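Local coordinates for uncharacterized protein (PDB 4OBI) that is of unknown function but binds a zinc ion in a beta-rich domain of the NusG domain II family, part of a probably membrane-bound protein, at residues A[74-77]-A[78-81]. Residues are numbered along the deposited sequence; the frame is centred on the assembly and turned at random.
Sequences ISKP and GETP
Glu79 folds its carboxylate back onto the chain that precedes it, and one oxygen, OE2, receives two successive backbone N-H groups. The bond from Ser75 N to Glu79 OE2 is short and nearly straight, 2.8 Å with an angle of 168° at the hydrogen, and arrives on the syn side, well out of the carboxylate plane. Lys76 N reaches Glu79 OE2 at 2.9 Å along a more bent path and takes the anti lone pair. The example shows how a side chain can close a loop that a beta turn has begun: the type I turn from Lys76 to Glu79, with Pro77 and Gly78 at its corners, is joined by Glu79 N to Lys76 O at 3.2 Å. With CG beside its own backbone N (chi1 -63°) and the next torsion extended, the glutamate runs back past the turn to the backbone of Ser75 and Lys76.

The close-packed side belongs to buried Ile74, whose CB lies 3.7 Å from Glu79 OE2 and whose CG2 is 3.9 Å from Glu79 OE1; Ile74 also rests on Val93 of strand 89-95. By contrast, the Lys76 chain bends away to the exposed side after its CB and CG pass close to Glu79 OE2, and a water donates to both Pro77 O and Glu79 O. This surface loop leads from helix 67-71 to strand 82-84, and the Arg71 side chain hydrogen-bonds to Thr80 O near its end. Two N-H donors converging on OE2 would probably stabilise the negative charge of Glu79, and this one carboxylate oxygen probably helps hold the loop's shape.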
loop_
_atom_site.group_PDB
_atom_site.type_symbol
_atom_site.label_atom_id
_atom_site.label_comp_id
_atom_site.label_asym_id
_atom_site.label_seq_id
_atom_site.Cartn_x
_atom_site.Cartn_y
_atom_site.Cartn_z
ATOM N N ILE A 74 7.283 -3.839 0.409
ATOM C CA ILE A 74 7.074 -5.050 1.209
ATOM C C ILE A 74 6.480 -6.115 0.295
ATOM O O ILE A 74 5.934 -5.804 -0.764
ATOM C CB ILE A 74 6.152 -4.861 2.445
ATOM C CG1 ILE A 74 4.714 -4.478 2.056
ATOM C CG2 ILE A 74 6.738 -3.838 3.417
ATOM C CD1 ILE A 74 3.785 -4.410 3.253
ATOM N N SER A 75 6.583 -7.366 0.725
ATOM C CA SER A 75 6.095 -8.487 -0.067
ATOM C C SER A 75 5.663 -9.718 0.733
ATOM O O SER A 75 5.050 -10.612 0.163
ATOM C CB SER A 75 7.178 -8.895 -1.077
ATOM O OG SER A 75 8.316 -9.457 -0.428
ATOM N N LYS A 76 5.984 -9.777 2.031
ATOM C CA LYS A 76 5.754 -10.979 2.843
ATOM C C LYS A 76 4.777 -10.692 3.975
ATOM O O LYS A 76 4.758 -9.575 4.494
ATOM C CB LYS A 76 7.065 -11.500 3.439
ATOM C CG LYS A 76 8.169 -11.769 2.425
ATOM C CD LYS A 76 7.785 -12.844 1.432
ATOM C CE LYS A 76 8.918 -13.092 0.455
ATOM N NZ LYS A 76 8.605 -14.201 -0.479
ATOM N N PRO A 77 3.971 -11.701 4.365
ATOM C CA PRO A 77 2.943 -11.476 5.394
ATOM C C PRO A 77 3.447 -10.978 6.746
ATOM O O PRO A 77 2.770 -10.174 7.396
ATOM C CB PRO A 77 2.278 -12.841 5.546
ATOM C CG PRO A 77 2.529 -13.539 4.260
ATOM C CD PRO A 77 3.850 -13.037 3.749
ATOM N N GLY A 78 4.612 -11.433 7.170
ATOM C CA GLY A 78 5.132 -11.057 8.486
ATOM C C GLY A 78 5.683 -9.646 8.594
ATOM O O GLY A 78 5.972 -9.176 9.700
ATOM N N GLU A 79 5.867 -8.964 7.462
ATOM C CA GLU A 79 6.533 -7.660 7.472
ATOM C C GLU A 79 5.661 -6.616 8.141
ATOM O O GLU A 79 4.446 -6.631 7.983
ATOM C CB GLU A 79 6.861 -7.199 6.061
ATOM C CG GLU A 79 7.832 -8.123 5.363
ATOM C CD GLU A 79 8.438 -7.518 4.121
ATOM O OE1 GLU A 79 9.316 -6.639 4.264
ATOM O OE2 GLU A 79 8.072 -7.966 3.008
ATOM N N THR A 80 6.294 -5.718 8.887
ATOM C CA THR A 80 5.597 -4.567 9.469
ATOM C C THR A 80 4.794 -3.875 8.367
ATOM O O THR A 80 5.342 -3.581 7.300
ATOM C CB THR A 80 6.588 -3.562 10.093
ATOM O OG1 THR A 80 7.415 -4.230 11.055
ATOM C CG2 THR A 80 5.840 -2.432 10.788
ATOM N N PRO A 81 3.488 -3.639 8.600
ATOM C CA PRO A 81 2.651 -2.984 7.582
ATOM C C PRO A 81 3.190 -1.620 7.174
ATOM O O PRO A 81 3.808 -0.947 7.999
ATOM C CB PRO A 81 1.304 -2.813 8.295
ATOM C CG PRO A 81 1.287 -3.883 9.323
ATOM C CD PRO A 81 2.702 -4.048 9.779
HETATM O O HOH W 1 2.706 -7.438 5.892
HETATM O O HOH W 2 2.146 -7.779 9.360
#